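PDB 4JCQ: ATP-dependent Clp protease proteolytic subunit from Listeria monocytogenes, which probably cleaves peptide bonds in misfolded and other proteins, as the serine-protease component of an ATP-dependent degradation machine built from heptameric rings. Local coordinates for residues H[24-29]-H[53-58]; H[44-49]-H[77-82]; H[68-73]-H[94-99]; H[88-93]-H[112-117]; H[106-111]-H[181-186]. All blocks are in the same frame, centred on the assembly; numbering follows the deposited sequence.

Interaction 1. Residues H[24-29]-H[53-58]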
# COMPACT_ATOMS: atom_id res chain seq x y z
N VAL H 24 22.37 0.89 -12.02
CA VAL H 24 21.37 1.81 -11.47
C VAL H 24 20.54 2.36 -12.62
O VAL H 24 21.08 2.78 -13.65
CB VAL H 24 22.03 2.96 -10.68
CG1 VAL H 24 20.99 3.97 -10.19
CG2 VAL H 24 22.83 2.42 -9.50
N LEU H 25 19.22 2.34 -12.46
CA LEU H 25 18.32 2.90 -13.47
C LEU H 25 17.77 4.24 -13.00
O LEU H 25 17.21 4.34 -11.91
CB LEU H 25 17.18 1.93 -13.80
CG LEU H 25 17.51 0.50 -14.23
CD1 LEU H 25 16.23 -0.23 -14.61
CD2 LEU H 25 18.50 0.45 -15.38
N ILE H 26 17.95 5.26 -13.83
CA ILE H 26 17.38 6.58 -13.58
C ILE H 26 16.37 6.87 -14.69
O ILE H 26 16.71 7.41 -15.74
CB ILE H 26 18.47 7.68 -13.49
CG1 ILE H 26 19.45 7.37 -12.35
CG2 ILE H 26 17.84 9.06 -13.28
CD1 ILE H 26 20.60 8.34 -12.22
N TYR H 27 15.13 6.44 -14.46
CA TYR H 27 14.05 6.56 -15.43
C TYR H 27 12.97 7.49 -14.87
O TYR H 27 12.53 7.33 -13.73
CB TYR H 27 13.42 5.19 -15.72
CG TYR H 27 14.24 4.20 -16.55
CD1 TYR H 27 13.61 3.17 -17.24
CD2 TYR H 27 15.63 4.29 -16.62
CE1 TYR H 27 14.33 2.25 -17.98
CE2 TYR H 27 16.37 3.37 -17.37
CZ TYR H 27 15.71 2.35 -18.04
OH TYR H 27 16.43 1.44 -18.78
N GLY H 28 12.55 8.47 -15.68
CA GLY H 28 11.46 9.36 -15.30
C GLY H 28 11.91 10.68 -14.72
O GLY H 28 13.07 11.08 -14.88
N GLU H 29 10.99 11.36 -14.03
CA GLU H 29 11.23 12.70 -13.49
C GLU H 29 12.34 12.73 -12.43
O GLU H 29 12.38 11.87 -11.54
CB GLU H 29 9.93 13.28 -12.91
CG GLU H 29 10.06 14.68 -12.33
CD GLU H 29 8.77 15.19 -11.72
OE1 GLU H 29 8.68 15.25 -10.48
OE2 GLU H 29 7.84 15.53 -12.49
N ILE H 53 30.36 1.15 -11.80
CA ILE H 53 28.90 1.15 -11.76
C ILE H 53 28.36 1.67 -13.09
O ILE H 53 28.90 2.64 -13.64
CB ILE H 53 28.36 2.01 -10.59
CG1 ILE H 53 28.83 1.45 -9.25
CG2 ILE H 53 26.84 2.11 -10.63
CD1 ILE H 53 28.68 2.40 -8.08
N THR H 54 27.33 1.01 -13.62
CA THR H 54 26.68 1.45 -14.86
C THR H 54 25.32 2.06 -14.55
O THR H 54 24.50 1.46 -13.85
CB THR H 54 26.53 0.28 -15.85
OG1 THR H 54 27.79 -0.36 -16.05
CG2 THR H 54 26.01 0.78 -17.21
N ILE H 55 25.08 3.27 -15.07
CA ILE H 55 23.80 3.94 -14.90
C ILE H 55 23.11 4.11 -16.26
O ILE H 55 23.68 4.71 -17.17
CB ILE H 55 23.94 5.32 -14.21
CG1 ILE H 55 24.63 5.18 -12.84
CG2 ILE H 55 22.58 5.99 -14.06
CD1 ILE H 55 24.83 6.48 -12.10
N PHE H 56 21.91 3.56 -16.38
CA PHE H 56 21.06 3.79 -17.55
C PHE H 56 20.11 4.95 -17.26
O PHE H 56 19.38 4.92 -16.27
CB PHE H 56 20.25 2.53 -17.91
CG PHE H 56 21.09 1.40 -18.44
CD1 PHE H 56 21.69 0.49 -17.58
CD2 PHE H 56 21.28 1.24 -19.81
CE1 PHE H 56 22.46 -0.56 -18.06
CE2 PHE H 56 22.06 0.20 -20.30
CZ PHE H 56 22.64 -0.71 -19.43
N ILE H 57 20.15 5.98 -18.11
CA ILE H 57 19.36 7.19 -17.90
C ILE H 57 18.34 7.41 -19.01
O ILE H 57 18.70 7.53 -20.19
CB ILE H 57 20.25 8.46 -17.77
CG1 ILE H 57 21.31 8.28 -16.68
CG2 ILE H 57 19.39 9.69 -17.48
CD1 ILE H 57 22.47 9.24 -16.77
N ASN H 58 17.07 7.44 -18.62
CA ASN H 58 15.96 7.82 -19.49
C ASN H 58 15.15 8.87 -18.74
O ASN H 58 14.29 8.53 -17.93
CB ASN H 58 15.09 6.60 -19.83
CG ASN H 58 13.93 6.93 -20.77
OD1 ASN H 58 13.42 8.05 -20.78
ND2 ASN H 58 13.51 5.95 -21.55
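Y27 turns one face of its phenol ring to N58, whose CB lies over that face, offset toward the rim and 4.2 Å from the ring centroid, a CH-pi contact. The two side chains cross at about a right angle, with ring and amide planes 47° apart. In the plane of the same ring, F56 O lies at the edge, 3.6 Å from Y27 CE2. F56 and L25 run alongside each other and point the same way, so that L25 CD2 rests on F56 CB at 3.7 Å. On the opposite face of the two strands, V24, I26, I55 and I57 are all aliphatic: I26 CD1 meets I55 CG2 at 3.6 Å, the side chains crossing obliquely, and V24 CB faces I55 CG1. Beta-branched residues suit this extended, buried backbone. The strands are parallel, 8° apart, and five backbone hydrogen bonds join them, from V24 N to T54 O at one end to G28 N and N58 O (2.8 Å) at the other. At the positive phi of G28 a side chain would run into Y27 O, so a residue without CB suits the place. The polar ends of Y27 and N58 reach S39 and T69 of a neighbouring subunit. These are the two strands of a beta-alpha-beta unit whose crossover, helix 32-48, packs on V24 and I26; helix 92-97 touches I26 and I57, and strand 81-86 lies beyond 53-58.

Interaction 2. Residues H[44-49]-H[77-82]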
# COMPACT_ATOMS: atom_id res chain seq x y z
N LEU H 44 25.31 2.20 -1.36
CA LEU H 44 25.29 0.76 -1.11
C LEU H 44 26.30 0.03 -1.99
O LEU H 44 27.07 -0.80 -1.51
CB LEU H 44 23.87 0.20 -1.31
CG LEU H 44 23.45 -1.24 -0.96
CD1 LEU H 44 23.59 -2.16 -2.17
CD2 LEU H 44 24.18 -1.81 0.25
N LEU H 45 26.31 0.36 -3.29
CA LEU H 45 27.25 -0.24 -4.24
C LEU H 45 28.71 0.12 -3.93
O LEU H 45 29.60 -0.72 -4.09
CB LEU H 45 26.89 0.14 -5.68
CG LEU H 45 25.62 -0.48 -6.28
CD1 LEU H 45 25.25 0.23 -7.57
CD2 LEU H 45 25.77 -1.97 -6.51
N GLU H 46 28.93 1.35 -3.49
CA GLU H 46 30.25 1.81 -3.07
C GLU H 46 30.78 1.02 -1.88
O GLU H 46 31.95 0.65 -1.84
CB GLU H 46 30.23 3.31 -2.74
CG GLU H 46 31.56 3.85 -2.24
CD GLU H 46 31.50 5.30 -1.79
OE1 GLU H 46 30.49 5.71 -1.19
OE2 GLU H 46 32.49 6.02 -2.04
N SER H 47 29.90 0.75 -0.91
CA SER H 47 30.27 0.02 0.31
C SER H 47 30.62 -1.44 0.04
O SER H 47 31.38 -2.05 0.79
CB SER H 47 29.17 0.12 1.36
OG SER H 47 28.03 -0.64 0.98
N ILE H 48 30.08 -2.00 -1.04
CA ILE H 48 30.33 -3.39 -1.42
C ILE H 48 31.72 -3.55 -2.05
O ILE H 48 32.50 -4.39 -1.61
CB ILE H 48 29.21 -3.95 -2.33
CG1 ILE H 48 27.90 -4.06 -1.54
CG2 ILE H 48 29.59 -5.31 -2.89
CD1 ILE H 48 26.67 -4.22 -2.39
N SER H 49 32.01 -2.75 -3.08
CA SER H 49 33.31 -2.79 -3.76
C SER H 49 33.63 -1.50 -4.50
O SER H 49 32.78 -0.61 -4.62
CB SER H 49 33.39 -3.99 -4.72
OG SER H 49 32.57 -3.78 -5.86
N ILE H 77 31.36 9.37 -4.99
CA ILE H 77 31.68 7.97 -4.68
C ILE H 77 32.97 7.51 -5.36
O ILE H 77 33.36 8.04 -6.40
CB ILE H 77 30.51 7.01 -5.03
CG1 ILE H 77 30.15 7.08 -6.52
CG2 ILE H 77 29.30 7.31 -4.14
CD1 ILE H 77 29.22 5.98 -7.00
N LYS H 78 33.64 6.54 -4.75
CA LYS H 78 34.92 6.04 -5.26
C LYS H 78 34.84 5.26 -6.58
O LYS H 78 35.68 5.48 -7.45
CB LYS H 78 35.67 5.23 -4.19
CG LYS H 78 36.60 6.08 -3.32
CD LYS H 78 37.34 5.25 -2.28
CE LYS H 78 36.54 5.14 -0.99
NZ LYS H 78 37.31 4.47 0.09
N PRO H 79 33.84 4.37 -6.74
CA PRO H 79 33.74 3.62 -8.00
C PRO H 79 33.59 4.52 -9.23
O PRO H 79 32.95 5.57 -9.16
CB PRO H 79 32.48 2.78 -7.81
CG PRO H 79 32.35 2.62 -6.34
CD PRO H 79 32.80 3.93 -5.78
N THR H 80 34.19 4.09 -10.34
CA THR H 80 34.03 4.76 -11.62
C THR H 80 32.61 4.53 -12.15
O THR H 80 32.13 3.40 -12.16
CB THR H 80 35.06 4.26 -12.65
OG1 THR H 80 36.38 4.52 -12.17
CG2 THR H 80 34.89 4.94 -14.00
N VAL H 81 31.96 5.60 -12.57
CA VAL H 81 30.58 5.53 -13.05
C VAL H 81 30.52 5.66 -14.57
O VAL H 81 31.01 6.64 -15.14
CB VAL H 81 29.68 6.58 -12.37
CG1 VAL H 81 28.30 6.61 -13.00
CG2 VAL H 81 29.57 6.31 -10.87
N LYS H 82 29.92 4.66 -15.21
CA LYS H 82 29.62 4.72 -16.63
C LYS H 82 28.15 5.05 -16.82
O LYS H 82 27.29 4.54 -16.09
CB LYS H 82 29.93 3.38 -17.31
CG LYS H 82 31.40 3.02 -17.37
CD LYS H 82 31.59 1.63 -17.97
CE LYS H 82 33.06 1.34 -18.26
NZ LYS H 82 33.89 1.24 -17.03
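The E46 carboxylate is approached from above its plane by K78 N, which donates to E46 OE2 over 3.0 Å in a fairly straight bond (160° at the hydrogen) while standing 43° out of that plane. I77 flanks the same group, its CG2 being 3.6 Å from E46 OE1. The P79 ring meets the glutamate stem at about a right angle: P79 CD touches E46 CG at 3.8 Å, and P79 CG lies 3.7 Å from S49 O. A glutamate fits because CG is anti to the backbone N (chi1 178°) and the chain beyond is extended, carrying an acceptor clear of the helix to a backbone N-H while the methylenes rest on proline. E46 OE2 also forms a salt bridge with R186 of a neighbouring subunit. The contact joins the last turn of helix 32-48 to the loop that leads from helix 64-76 into strand 81-86. It thus links two successive crossovers of the parallel alpha/beta fold of the ClpP family, at a subunit boundary.

Interaction 3. Residues H[68-73]-H[94-99]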
# COMPACT_ATOMS: atom_id res chain seq x y z
N ASP H 68 21.33 18.17 -9.20
CA ASP H 68 22.61 18.56 -8.61
C ASP H 68 23.14 17.51 -7.63
O ASP H 68 24.33 17.19 -7.64
CB ASP H 68 22.49 19.92 -7.91
CG ASP H 68 22.38 21.08 -8.89
OD1 ASP H 68 21.83 22.13 -8.51
OD2 ASP H 68 22.86 20.95 -10.04
N THR H 69 22.25 16.99 -6.79
CA THR H 69 22.60 15.95 -5.82
C THR H 69 23.08 14.67 -6.51
O THR H 69 24.13 14.14 -6.15
CB THR H 69 21.43 15.65 -4.85
OG1 THR H 69 21.25 16.77 -3.98
CG2 THR H 69 21.72 14.42 -3.99
N ILE H 70 22.33 14.19 -7.49
CA ILE H 70 22.70 12.98 -8.22
C ILE H 70 24.02 13.16 -8.97
O ILE H 70 24.89 12.30 -8.92
CB ILE H 70 21.58 12.50 -9.18
CG1 ILE H 70 20.31 12.17 -8.38
CG2 ILE H 70 22.03 11.29 -9.97
CD1 ILE H 70 19.05 12.06 -9.21
N HIS H 71 24.16 14.30 -9.65
CA HIS H 71 25.42 14.67 -10.32
C HIS H 71 26.59 14.59 -9.38
O HIS H 71 27.59 13.93 -9.68
CB HIS H 71 25.31 16.07 -10.93
CG HIS H 71 26.62 16.62 -11.45
ND1 HIS H 71 27.55 17.17 -10.64
CD2 HIS H 71 27.12 16.72 -12.74
CE1 HIS H 71 28.60 17.57 -11.38
NE2 HIS H 71 28.34 17.30 -12.67
N ASP H 72 26.47 15.25 -8.23
CA ASP H 72 27.55 15.32 -7.25
C ASP H 72 27.83 13.99 -6.56
O ASP H 72 28.98 13.67 -6.26
CB ASP H 72 27.29 16.42 -6.23
CG ASP H 72 27.54 17.82 -6.78
OD1 ASP H 72 27.36 18.80 -6.03
OD2 ASP H 72 27.91 17.95 -7.97
N MET H 73 26.78 13.20 -6.32
CA MET H 73 26.94 11.87 -5.72
C MET H 73 27.70 10.91 -6.63
O MET H 73 28.49 10.10 -6.16
CB MET H 73 25.58 11.27 -5.32
CG MET H 73 24.96 11.87 -4.06
SD MET H 73 25.96 11.77 -2.56
CE MET H 73 26.30 10.01 -2.46
N ILE H 94 20.41 15.71 -18.39
CA ILE H 94 21.69 16.00 -19.05
C ILE H 94 22.78 16.31 -18.03
O ILE H 94 23.92 15.86 -18.16
CB ILE H 94 21.54 17.15 -20.08
CG1 ILE H 94 21.01 16.61 -21.42
CG2 ILE H 94 22.84 17.92 -20.28
CD1 ILE H 94 22.04 15.88 -22.26
N THR H 95 22.42 17.08 -17.00
CA THR H 95 23.34 17.43 -15.92
C THR H 95 23.86 16.17 -15.23
O THR H 95 25.06 16.05 -14.97
CB THR H 95 22.66 18.39 -14.92
OG1 THR H 95 22.19 19.55 -15.62
CG2 THR H 95 23.65 18.83 -13.83
N ILE H 96 22.96 15.24 -14.95
CA ILE H 96 23.31 13.94 -14.36
C ILE H 96 24.21 13.14 -15.30
O ILE H 96 25.25 12.63 -14.89
CB ILE H 96 22.05 13.13 -13.99
CG1 ILE H 96 21.32 13.79 -12.82
CG2 ILE H 96 22.41 11.68 -13.66
CD1 ILE H 96 19.88 13.34 -12.66
N TYR H 97 23.79 13.03 -16.56
CA TYR H 97 24.54 12.31 -17.59
C TYR H 97 25.99 12.78 -17.68
O TYR H 97 26.92 11.97 -17.78
CB TYR H 97 23.83 12.45 -18.94
CG TYR H 97 24.46 11.65 -20.06
CD1 TYR H 97 24.08 10.33 -20.31
CD2 TYR H 97 25.43 12.22 -20.88
CE1 TYR H 97 24.66 9.60 -21.34
CE2 TYR H 97 26.02 11.50 -21.92
CZ TYR H 97 25.63 10.19 -22.14
OH TYR H 97 26.21 9.49 -23.16
N LEU H 98 26.18 14.10 -17.62
CA LEU H 98 27.49 14.71 -17.77
C LEU H 98 28.38 14.63 -16.53
O LEU H 98 29.51 15.12 -16.55
CB LEU H 98 27.35 16.17 -18.24
CG LEU H 98 26.81 16.40 -19.66
CD1 LEU H 98 26.61 17.89 -19.91
CD2 LEU H 98 27.71 15.80 -20.72
N ALA H 99 27.88 14.01 -15.46
CA ALA H 99 28.68 13.77 -14.25
C ALA H 99 29.80 12.75 -14.49
O ALA H 99 30.84 12.80 -13.85
CB ALA H 99 27.80 13.32 -13.10
O HOH W 1 30.13 17.24 -14.76
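H71 reaches across to the 94-99 segment with its imidazole, which has CG anti to the backbone N (chi1 171°). There the ring edge carrying CD2 faces T95 O, 3.1 Å away and in the ring plane, while A99 CB comes within 3.5 Å of the same CD2. A methyl is as much as this tight spot calls for: A99 CB is also 3.5 Å from H71 O. The rotation of the ring is fixed from two sides. H71 ND1 donates to D72 OD2 (2.8 Å, 5° out of the ring plane), and H71 NE2 is hydrogen-bonded to a water, also near the ring plane, which donates to L98 O and so ties the imidazole to the opposite backbone. Such an in-plane histidine-carboxylate pair probably makes the ring more electron-rich. Beside it, the adjoining residues I70 and I96 make an apolar contact, their side chains crossing at a slant. In both, CG2 is anti to the backbone N, and these two methyls touch at 3.7 Å. Separately, I70 CD1 meets I96 CD1 at 3.8 Å. This buried seam sets helix 64-76 against helix 92-97. L146 of helix 133-151 covers H71 and T95, L34 of helix 32-48 touches I70, and N110 of a neighbouring subunit packs on H71.

Interaction 4. Residues H[88-93]-H[112-117]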
# COMPACT_ATOMS: atom_id res chain seq x y z
N TRP H 88 15.34 9.19 -23.98
CA TRP H 88 15.74 10.59 -23.99
C TRP H 88 16.51 11.00 -22.77
O TRP H 88 16.38 10.39 -21.71
CB TRP H 88 14.57 11.55 -24.28
CG TRP H 88 13.39 11.51 -23.32
CD1 TRP H 88 13.30 10.86 -22.09
CD2 TRP H 88 12.10 12.20 -23.48
NE1 TRP H 88 12.07 11.08 -21.51
CE2 TRP H 88 11.31 11.87 -22.29
CE3 TRP H 88 11.54 13.02 -24.46
CZ2 TRP H 88 10.02 12.35 -22.11
CZ3 TRP H 88 10.24 13.50 -24.26
CH2 TRP H 88 9.50 13.17 -23.11
N VAL H 89 17.35 12.02 -22.94
CA VAL H 89 18.13 12.60 -21.85
C VAL H 89 18.06 14.11 -22.02
O VAL H 89 18.61 14.65 -22.99
CB VAL H 89 19.60 12.14 -21.87
CG1 VAL H 89 20.37 12.72 -20.69
CG2 VAL H 89 19.70 10.61 -21.86
N ALA H 90 17.37 14.79 -21.11
CA ALA H 90 17.14 16.23 -21.25
C ALA H 90 17.25 16.98 -19.93
O ALA H 90 16.94 16.44 -18.87
CB ALA H 90 15.79 16.49 -21.89
N SER H 91 17.69 18.24 -20.03
CA SER H 91 17.66 19.19 -18.92
C SER H 91 18.42 18.69 -17.69
O SER H 91 19.63 18.46 -17.77
CB SER H 91 16.21 19.58 -18.59
OG SER H 91 15.55 20.06 -19.75
N ALA H 92 17.74 18.51 -16.56
CA ALA H 92 18.38 17.99 -15.35
C ALA H 92 18.96 16.59 -15.58
O ALA H 92 19.94 16.21 -14.94
CB ALA H 92 17.41 17.98 -14.18
N GLY H 93 18.35 15.84 -16.50
CA GLY H 93 18.87 14.54 -16.91
C GLY H 93 20.22 14.64 -17.61
O GLY H 93 21.07 13.76 -17.46
N ARG H 112 17.43 10.60 -27.93
CA ARG H 112 17.62 12.01 -28.26
C ARG H 112 18.02 12.82 -27.02
O ARG H 112 17.70 12.44 -25.89
CB ARG H 112 16.38 12.61 -28.95
CG ARG H 112 15.05 12.27 -28.31
CD ARG H 112 13.91 13.00 -29.00
NE ARG H 112 12.62 12.73 -28.39
CZ ARG H 112 11.55 13.52 -28.48
NH1 ARG H 112 10.42 13.19 -27.89
NH2 ARG H 112 11.63 14.66 -29.17
N TYR H 113 18.74 13.91 -27.25
CA TYR H 113 19.35 14.71 -26.19
C TYR H 113 18.96 16.18 -26.32
O TYR H 113 18.90 16.71 -27.43
CB TYR H 113 20.88 14.57 -26.23
CG TYR H 113 21.38 13.19 -25.88
CD1 TYR H 113 21.88 12.91 -24.61
CD2 TYR H 113 21.33 12.15 -26.81
CE1 TYR H 113 22.33 11.64 -24.28
CE2 TYR H 113 21.77 10.87 -26.49
CZ TYR H 113 22.27 10.63 -25.22
OH TYR H 113 22.70 9.37 -24.90
N MET H 114 18.71 16.83 -25.19
CA MET H 114 18.42 18.27 -25.17
C MET H 114 19.02 18.93 -23.94
O MET H 114 18.72 18.53 -22.82
CB MET H 114 16.91 18.52 -25.22
CG MET H 114 16.53 20.00 -25.28
SD MET H 114 14.77 20.29 -25.49
CE MET H 114 14.13 19.80 -23.89
N ILE H 115 19.87 19.93 -24.15
CA ILE H 115 20.54 20.58 -23.01
C ILE H 115 19.79 21.78 -22.44
O ILE H 115 20.25 22.39 -21.47
CB ILE H 115 22.02 20.95 -23.31
CG1 ILE H 115 22.12 22.13 -24.28
CG2 ILE H 115 22.80 19.73 -23.79
CD1 ILE H 115 23.46 22.83 -24.21
N HIS H 116 18.63 22.11 -23.02
CA HIS H 116 17.76 23.16 -22.49
C HIS H 116 17.60 23.04 -21.00
O HIS H 116 17.34 21.94 -20.50
CB HIS H 116 16.38 23.11 -23.14
CG HIS H 116 15.39 24.07 -22.53
ND1 HIS H 116 14.46 23.69 -21.64
CD2 HIS H 116 15.22 25.45 -22.71
CE1 HIS H 116 13.72 24.75 -21.27
NE2 HIS H 116 14.18 25.83 -21.93
N GLN H 117 17.75 24.15 -20.30
CA GLN H 117 17.55 24.17 -18.85
C GLN H 117 16.41 25.14 -18.52
O GLN H 117 16.39 26.26 -19.03
CB GLN H 117 18.83 24.57 -18.11
CG GLN H 117 20.06 23.71 -18.43
CD GLN H 117 19.92 22.26 -17.98
OE1 GLN H 117 19.30 21.96 -16.97
NE2 GLN H 117 20.51 21.35 -18.75
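S91, the predicted nucleophile, donates its hydroxyl to H116 O, with S91 OG 2.7 Å from that oxygen and tilted 29° out of the carbonyl plane. The proton is thus spent on the backbone of the predicted catalytic histidine rather than on its ring: S91 OG lies 4.2 Å from H116 ND1 and 6.3 Å from H116 NE2, consistent with the inactive catalytic triad reported for this structure. Q117 adds a second link, its NE2 reaching S91 O at 3.2 Å from above the carbonyl plane. The glutamine chain is bent at chi2 (-64°), which places CD close to S91, and the bond then lies near the amide plane; the same NE2 also bonds weakly to I115 O. Further out, backbone bonds of two parallel strands set the positions: S91 N to M114 O, M114 N to V89 O and V89 N to R112 O. V89 CB lies 3.6 Å from Y113 CD1, the two side chains running alongside. On the other face A90, a small residue, meets M114, and the R112 guanidinium simply lies beside the W88 ring, R112 NH1 3.6 Å from W88 CE3; the cation-pi partner of R112 is W167. S91 sits at a positive phi between strand 88-90 and helix 92-97, a tight strand-turn-helix junction of the nucleophile-elbow type, here in the ClpP serine-protease active site.

Interaction 5. Residues H[106-111]-H[181-186]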
# COMPACT_ATOMS: atom_id res chain seq x y z
N PHE H 106 28.14 6.77 -22.70
CA PHE H 106 27.65 5.95 -23.80
C PHE H 106 26.20 6.27 -24.14
O PHE H 106 25.49 6.91 -23.35
CB PHE H 106 27.77 4.46 -23.45
CG PHE H 106 29.18 4.01 -23.14
CD1 PHE H 106 29.69 4.11 -21.85
CD2 PHE H 106 29.99 3.48 -24.14
CE1 PHE H 106 30.98 3.70 -21.56
CE2 PHE H 106 31.28 3.06 -23.86
CZ PHE H 106 31.78 3.17 -22.57
N SER H 107 25.77 5.82 -25.31
CA SER H 107 24.37 5.94 -25.69
C SER H 107 23.88 4.73 -26.47
O SER H 107 24.59 4.19 -27.33
CB SER H 107 24.13 7.20 -26.52
OG SER H 107 22.74 7.37 -26.76
N LEU H 108 22.65 4.31 -26.17
CA LEU H 108 21.93 3.37 -27.02
C LEU H 108 21.44 4.14 -28.25
O LEU H 108 21.27 5.36 -28.19
CB LEU H 108 20.78 2.73 -26.23
CG LEU H 108 21.01 1.37 -25.54
CD1 LEU H 108 22.46 1.04 -25.24
CD2 LEU H 108 20.15 1.23 -24.29
N PRO H 109 21.23 3.44 -29.39
CA PRO H 109 20.97 4.12 -30.67
C PRO H 109 19.72 5.00 -30.71
O PRO H 109 19.75 6.09 -31.28
CB PRO H 109 20.84 2.96 -31.67
CG PRO H 109 21.55 1.82 -31.02
CD PRO H 109 21.28 1.97 -29.56
N ASN H 110 18.63 4.53 -30.10
CA ASN H 110 17.36 5.26 -30.15
C ASN H 110 17.18 6.19 -28.96
O ASN H 110 16.37 5.95 -28.06
CB ASN H 110 16.19 4.28 -30.31
CG ASN H 110 16.17 3.63 -31.67
OD1 ASN H 110 15.80 4.26 -32.67
ND2 ASN H 110 16.57 2.36 -31.73
N THR H 111 17.96 7.27 -28.98
CA THR H 111 18.00 8.25 -27.90
C THR H 111 18.15 9.64 -28.49
O THR H 111 18.90 9.84 -29.45
CB THR H 111 19.18 7.98 -26.94
OG1 THR H 111 19.23 6.59 -26.62
CG2 THR H 111 19.05 8.80 -25.65
N GLU H 181 30.48 7.50 -27.15
CA GLU H 181 30.39 6.28 -27.94
C GLU H 181 28.94 5.78 -28.03
O GLU H 181 28.25 5.67 -27.02
CB GLU H 181 31.29 5.20 -27.33
CG GLU H 181 31.53 3.99 -28.23
CD GLU H 181 32.49 2.99 -27.63
OE1 GLU H 181 32.48 1.82 -28.07
OE2 GLU H 181 33.26 3.35 -26.71
N ILE H 182 28.51 5.48 -29.25
CA ILE H 182 27.20 4.89 -29.48
C ILE H 182 27.35 3.37 -29.53
O ILE H 182 28.15 2.84 -30.31
CB ILE H 182 26.55 5.42 -30.78
CG1 ILE H 182 26.46 6.95 -30.74
CG2 ILE H 182 25.16 4.80 -30.98
CD1 ILE H 182 26.19 7.59 -32.09
N ILE H 183 26.59 2.67 -28.69
CA ILE H 183 26.68 1.22 -28.59
C ILE H 183 25.32 0.55 -28.82
O ILE H 183 24.28 1.09 -28.45
CB ILE H 183 27.28 0.76 -27.23
CG1 ILE H 183 26.52 1.38 -26.05
CG2 ILE H 183 28.76 1.10 -27.17
CD1 ILE H 183 26.79 0.73 -24.71
N GLU H 184 25.35 -0.63 -29.43
CA GLU H 184 24.14 -1.40 -29.69
C GLU H 184 24.12 -2.69 -28.87
O GLU H 184 23.05 -3.17 -28.49
CB GLU H 184 24.04 -1.73 -31.19
CG GLU H 184 22.66 -2.20 -31.63
CD GLU H 184 22.63 -2.67 -33.08
OE1 GLU H 184 21.91 -3.65 -33.36
OE2 GLU H 184 23.33 -2.07 -33.93
N ASN H 185 25.31 -3.24 -28.59
CA ASN H 185 25.45 -4.51 -27.89
C ASN H 185 26.33 -4.41 -26.64
O ASN H 185 26.93 -3.36 -26.37
CB ASN H 185 26.01 -5.58 -28.83
CG ASN H 185 25.10 -5.85 -30.02
OD1 ASN H 185 25.49 -5.60 -31.17
ND2 ASN H 185 23.90 -6.34 -29.76
N ARG H 186 26.40 -5.51 -25.89
CA ARG H 186 27.17 -5.59 -24.65
C ARG H 186 28.68 -5.38 -24.82
O ARG H 186 29.32 -4.75 -23.98
CB ARG H 186 26.93 -6.94 -23.96
CG ARG H 186 25.87 -6.90 -22.88
CD ARG H 186 26.42 -6.33 -21.58
NE ARG H 186 25.38 -6.24 -20.55
CZ ARG H 186 25.47 -5.50 -19.45
NH1 ARG H 186 26.55 -4.77 -19.21
NH2 ARG H 186 24.47 -5.49 -18.58
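F106 CG stands beside the backbone N (chi1 -59°), whereas CG of its neighbour E181 is anti to it (chi1 -166°). The two residues are bridged partners in parallel strands with side chains on the same sheet face, so they lie side by side. The extended chain of E181 runs alongside the ring, and E181 OE2 lies 3.5 Å from F106 CE2, with ring and carboxylate planes 53° apart. In I183, CG1 lies between the backbone N and the carbonyl carbon, which leaves CG2 beside the backbone N, where it meets F106 CD2 at 4.0 Å. Isoleucine and phenylalanine thus give the buried end a greasy filling, while the glutamate carboxylate stays at the partly exposed side, where E181 OE1 makes a long, weak ion pair with K190. Two backbone bonds hold the parallel pair: S107 N donates to E181 O (3.0 Å) and I183 N to S107 O (2.9 Å). L108 O is gripped from opposite faces of its plane by S107 OG and T111 OG1; S107 OG also pairs with Y113 OH. N110 N donates to D72 OD1 of a neighbouring subunit. The next bond of the ladder would need an N-H at residue 109, which proline lacks. Instead P109 CD packs 3.3 Å from I183 O, so the chemistry itself ends the pairing where the chain turns its corner.

In the fold
From the N terminus, interaction 1 opens at strand 23-27 and closes at strand 53-59, a loop spanned by helix 32-48. Before it closes, interaction 2 starts at the end of that helix; the two cross, as do 2 and 3, 3 and 4, and 4 and 5, while none nests inside another. Interactions 1 and 3 follow in series yet touch through I26, I57, I70 and I96. Interactions 1, 2 and 5 all reach the five-stranded parallel sheet, with 5 closing the longest loop at its far edge. Interactions 3 and 4 share helix 92-97, which ties the helical layer to the two-stranded sheet at whose C-terminal ends the predicted active-site residues S91 and H116 lie.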